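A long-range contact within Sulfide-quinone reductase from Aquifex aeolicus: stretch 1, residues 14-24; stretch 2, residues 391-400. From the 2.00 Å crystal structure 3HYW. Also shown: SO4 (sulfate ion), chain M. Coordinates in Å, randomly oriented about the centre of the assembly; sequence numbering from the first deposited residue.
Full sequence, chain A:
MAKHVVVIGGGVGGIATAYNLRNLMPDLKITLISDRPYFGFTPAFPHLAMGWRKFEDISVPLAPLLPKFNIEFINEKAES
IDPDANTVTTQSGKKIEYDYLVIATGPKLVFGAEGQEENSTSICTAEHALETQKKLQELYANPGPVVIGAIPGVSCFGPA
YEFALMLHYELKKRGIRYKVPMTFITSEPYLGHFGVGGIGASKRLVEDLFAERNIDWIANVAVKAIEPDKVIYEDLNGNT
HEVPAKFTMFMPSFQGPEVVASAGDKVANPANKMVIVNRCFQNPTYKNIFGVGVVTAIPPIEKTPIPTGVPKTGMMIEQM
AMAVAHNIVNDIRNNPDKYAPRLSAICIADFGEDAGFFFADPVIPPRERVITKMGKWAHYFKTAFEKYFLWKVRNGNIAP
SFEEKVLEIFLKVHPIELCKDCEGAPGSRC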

# COMPACT_ATOMS: atom_id res chain seq x y z
N GLY A 14 -35.18 -3.14 -19.31
CA GLY A 14 -36.46 -3.29 -20.00
C GLY A 14 -37.06 -4.67 -19.87
O GLY A 14 -38.24 -4.82 -19.52
N ILE A 15 -36.26 -5.69 -20.16
CA ILE A 15 -36.67 -7.08 -19.98
C ILE A 15 -37.04 -7.38 -18.52
O ILE A 15 -38.08 -7.96 -18.26
CB ILE A 15 -35.61 -8.10 -20.52
CG1 ILE A 15 -35.39 -7.93 -22.03
CG2 ILE A 15 -35.98 -9.55 -20.15
CD1 ILE A 15 -36.55 -8.41 -22.93
N ALA A 16 -36.20 -6.96 -17.57
CA ALA A 16 -36.47 -7.21 -16.15
C ALA A 16 -37.78 -6.57 -15.70
O ALA A 16 -38.57 -7.20 -14.99
CB ALA A 16 -35.30 -6.73 -15.28
N THR A 17 -38.02 -5.33 -16.11
CA THR A 17 -39.26 -4.64 -15.75
C THR A 17 -40.48 -5.29 -16.40
O THR A 17 -41.46 -5.56 -15.72
CB THR A 17 -39.20 -3.12 -16.08
OG1 THR A 17 -37.93 -2.59 -15.66
CG2 THR A 17 -40.31 -2.37 -15.33
N ALA A 18 -40.42 -5.56 -17.70
CA ALA A 18 -41.51 -6.25 -18.41
C ALA A 18 -41.85 -7.61 -17.81
O ALA A 18 -43.03 -7.91 -17.61
CB ALA A 18 -41.19 -6.38 -19.89
N TYR A 19 -40.83 -8.44 -17.53
CA TYR A 19 -41.06 -9.75 -16.93
C TYR A 19 -41.60 -9.63 -15.50
O TYR A 19 -42.50 -10.38 -15.11
CB TYR A 19 -39.79 -10.60 -16.93
CG TYR A 19 -39.35 -11.17 -18.28
CD1 TYR A 19 -39.86 -10.67 -19.49
CD2 TYR A 19 -38.37 -12.16 -18.35
CE1 TYR A 19 -39.42 -11.18 -20.72
CE2 TYR A 19 -37.93 -12.66 -19.56
CZ TYR A 19 -38.46 -12.17 -20.74
OH TYR A 19 -38.01 -12.68 -21.94
N ASN A 20 -41.07 -8.68 -14.73
CA ASN A 20 -41.54 -8.47 -13.36
C ASN A 20 -43.02 -8.08 -13.35
O ASN A 20 -43.80 -8.63 -12.58
CB ASN A 20 -40.73 -7.39 -12.62
CG ASN A 20 -39.39 -7.89 -12.11
OD1 ASN A 20 -39.25 -9.01 -11.63
ND2 ASN A 20 -38.39 -7.02 -12.20
N LEU A 21 -43.39 -7.15 -14.23
CA LEU A 21 -44.78 -6.75 -14.41
C LEU A 21 -45.69 -7.89 -14.84
O LEU A 21 -46.80 -8.04 -14.33
CB LEU A 21 -44.87 -5.60 -15.42
CG LEU A 21 -44.47 -4.21 -14.93
CD1 LEU A 21 -44.31 -3.28 -16.12
CD2 LEU A 21 -45.50 -3.65 -13.94
N ARG A 22 -45.21 -8.70 -15.79
CA ARG A 22 -46.00 -9.82 -16.31
C ARG A 22 -46.29 -10.87 -15.23
O ARG A 22 -47.42 -11.39 -15.15
CB ARG A 22 -45.32 -10.46 -17.53
CG ARG A 22 -45.94 -11.78 -18.03
CD ARG A 22 -47.45 -11.67 -18.36
NE ARG A 22 -47.74 -10.83 -19.53
CZ ARG A 22 -48.53 -9.76 -19.53
NH1 ARG A 22 -49.15 -9.36 -18.42
NH2 ARG A 22 -48.72 -9.08 -20.66
N ASN A 23 -45.30 -11.15 -14.40
CA ASN A 23 -45.43 -12.16 -13.36
C ASN A 23 -46.29 -11.67 -12.19
O ASN A 23 -46.98 -12.45 -11.54
CB ASN A 23 -44.04 -12.63 -12.89
CG ASN A 23 -43.34 -13.53 -13.93
OD1 ASN A 23 -42.24 -13.23 -14.40
ND2 ASN A 23 -43.99 -14.62 -14.29
N LEU A 24 -46.25 -10.36 -11.96
CA LEU A 24 -47.08 -9.70 -10.95
C LEU A 24 -48.54 -9.58 -11.39
O LEU A 24 -49.46 -9.73 -10.57
CB LEU A 24 -46.52 -8.31 -10.66
CG LEU A 24 -45.67 -8.01 -9.41
CD1 LEU A 24 -44.83 -9.17 -8.93
CD2 LEU A 24 -44.79 -6.78 -9.63
N TRP A 391 -30.62 -17.87 -19.51
CA TRP A 391 -31.72 -18.79 -19.26
C TRP A 391 -32.97 -18.03 -18.78
O TRP A 391 -34.08 -18.27 -19.26
CB TRP A 391 -31.31 -19.87 -18.25
CG TRP A 391 -32.41 -20.84 -18.01
CD1 TRP A 391 -32.67 -21.99 -18.71
CD2 TRP A 391 -33.43 -20.75 -17.01
NE1 TRP A 391 -33.78 -22.61 -18.21
CE2 TRP A 391 -34.27 -21.87 -17.16
CE3 TRP A 391 -33.71 -19.83 -15.99
CZ2 TRP A 391 -35.37 -22.10 -16.33
CZ3 TRP A 391 -34.80 -20.05 -15.17
CH2 TRP A 391 -35.62 -21.18 -15.35
N LYS A 392 -32.77 -17.11 -17.84
CA LYS A 392 -33.87 -16.31 -17.27
C LYS A 392 -34.59 -15.47 -18.32
O LYS A 392 -35.82 -15.38 -18.30
CB LYS A 392 -33.35 -15.40 -16.15
CG LYS A 392 -33.05 -16.13 -14.85
CD LYS A 392 -33.02 -15.16 -13.68
CE LYS A 392 -31.82 -14.24 -13.74
NZ LYS A 392 -31.95 -13.20 -12.71
N VAL A 393 -33.83 -14.89 -19.24
CA VAL A 393 -34.40 -14.16 -20.38
C VAL A 393 -35.28 -15.09 -21.22
O VAL A 393 -36.41 -14.74 -21.57
CB VAL A 393 -33.29 -13.48 -21.25
CG1 VAL A 393 -33.89 -12.81 -22.49
CG2 VAL A 393 -32.50 -12.47 -20.43
N ARG A 394 -34.78 -16.28 -21.49
CA ARG A 394 -35.47 -17.26 -22.32
C ARG A 394 -36.67 -17.91 -21.64
O ARG A 394 -37.54 -18.47 -22.30
CB ARG A 394 -34.50 -18.32 -22.83
CG ARG A 394 -33.47 -17.78 -23.82
CD ARG A 394 -32.76 -18.90 -24.56
NE ARG A 394 -32.02 -19.76 -23.64
CZ ARG A 394 -30.73 -19.64 -23.36
NH1 ARG A 394 -29.99 -18.71 -23.96
NH2 ARG A 394 -30.17 -20.47 -22.48
N ASN A 395 -36.73 -17.83 -20.31
CA ASN A 395 -37.76 -18.53 -19.56
C ASN A 395 -38.77 -17.65 -18.83
O ASN A 395 -39.65 -18.16 -18.13
CB ASN A 395 -37.14 -19.61 -18.68
CG ASN A 395 -36.57 -20.76 -19.50
OD1 ASN A 395 -35.47 -20.67 -20.03
ND2 ASN A 395 -37.34 -21.83 -19.63
N GLY A 396 -38.66 -16.33 -19.00
CA GLY A 396 -39.73 -15.41 -18.63
C GLY A 396 -39.79 -14.96 -17.18
O GLY A 396 -40.80 -14.44 -16.74
N ASN A 397 -38.69 -15.14 -16.46
CA ASN A 397 -38.62 -14.71 -15.07
C ASN A 397 -37.21 -14.25 -14.74
O ASN A 397 -36.30 -15.07 -14.63
CB ASN A 397 -39.07 -15.85 -14.14
CG ASN A 397 -39.45 -15.36 -12.74
OD1 ASN A 397 -39.05 -14.27 -12.31
ND2 ASN A 397 -40.25 -16.15 -12.04
N ILE A 398 -37.03 -12.93 -14.60
CA ILE A 398 -35.73 -12.35 -14.27
C ILE A 398 -35.54 -12.33 -12.74
O ILE A 398 -34.42 -12.14 -12.26
CB ILE A 398 -35.51 -10.92 -14.88
CG1 ILE A 398 -35.75 -10.90 -16.39
CG2 ILE A 398 -34.10 -10.37 -14.59
CD1 ILE A 398 -34.86 -11.86 -17.20
N ALA A 399 -36.63 -12.53 -12.01
CA ALA A 399 -36.57 -12.49 -10.55
C ALA A 399 -37.21 -13.72 -9.89
O ALA A 399 -38.20 -13.59 -9.17
CB ALA A 399 -37.19 -11.20 -10.02
N PRO A 400 -36.65 -14.93 -10.12
CA PRO A 400 -37.20 -16.12 -9.47
C PRO A 400 -37.09 -15.99 -7.95
O PRO A 400 -36.06 -15.52 -7.45
CB PRO A 400 -36.29 -17.25 -9.95
CG PRO A 400 -35.52 -16.72 -11.09
CD PRO A 400 -35.46 -15.24 -10.94
S SO4 M . -33.43 -22.62 -22.62
O1 SO4 M . -33.84 -22.10 -23.92
O2 SO4 M . -32.62 -21.63 -21.93
O3 SO4 M . -34.61 -22.93 -21.82
O4 SO4 M . -32.63 -23.82 -22.80
O HOH W 1 -39.12 -11.21 -13.69

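The contact joins two pieces of chain at least 373 residues apart in sequence: one face of a regular helix, residues 14-24, and the point where a second helix gives out and the chain turns into a loop. The first rule it offers concerns spacing. Ile-15, Ala-16, Tyr-19, Asn-20 and Asn-23 recur at intervals of three and four, so one stripe of the helix does the work, while Thr-17, Ala-18 and Leu-21 leave the other stretch untouched. Together the two stretches bury 424 Å², a modest area in which Tyr-19 and Ile-398 have the largest shares.

The apolar packing centres on Ile-398, whose CA-to-CB bond points toward the helix. Its CD1 lies 3.9 Å from CG2 of Ile-15, its CG2 lies 3.9 Å from CB of Ala-16, and its CG1 approaches CD2 of Tyr-19 to 3.5 Å. A small residue at Ala-16 goes with close backbones: the CA atoms of Ala-16 and Ile-398 are 5.5 Å apart, and CG1 of Ile-398 sits 3.8 Å from CA of Ala-16 itself. The side chain of Ile-398 therefore packs against the helix backbone at CA of Ala-16 as well as against methyl groups of Ile-15 and Ala-16 and the ring of Tyr-19.

A direct hydrogen bond crosses between the stretches. OH of Tyr-19 donates to the backbone O of Val-393 at 2.6 Å, a short bond made near the plane of the ring. The acceptor belongs to the last turn of the second helix, where carbonyl groups are no longer all taken up by amides further on, so one is available to pair with the hydroxyl of a buried tyrosine. The same ring lies along the turn that follows, with CD2 of Tyr-19 3.4 Å from C of Gly-396 and 3.5 Å from N of Asn-397.

That turn is a Schellman motif. Gly-396 leaves helical geometry with a phi of 85°, a value that by itself favours glycine, and its N bonds back to O of Lys-392 at 3.1 Å, while N of Asn-397 reaches the same O of Lys-392 at 3.4 Å; both bonds are weak. The loop beyond is held by its own polar groups: NZ of Lys-392 donates to O of Ile-398 at 2.7 Å, and N of Ala-399 donates to OD1 of Asn-397 at 3.0 Å. These bonds tie down the segment on which Ile-398 is presented.

A water supplies a further polar link. Water 1 accepts from N of Ile-398 at 2.9 Å and lies 3.0 Å from OD1 of Asn-20, placed to donate to it, so a loop amide and a helix side chain too far apart to bond directly can still be joined. CB of Ala-399 also meets OD1 of Asn-20, at 3.4 Å, a plain van der Waals contact.

Away from the contact, Arg-394 holds a sulfate, probably from the crystallisation liquor, with NE 2.6 Å and NH2 2.8 Å from sulfate O2.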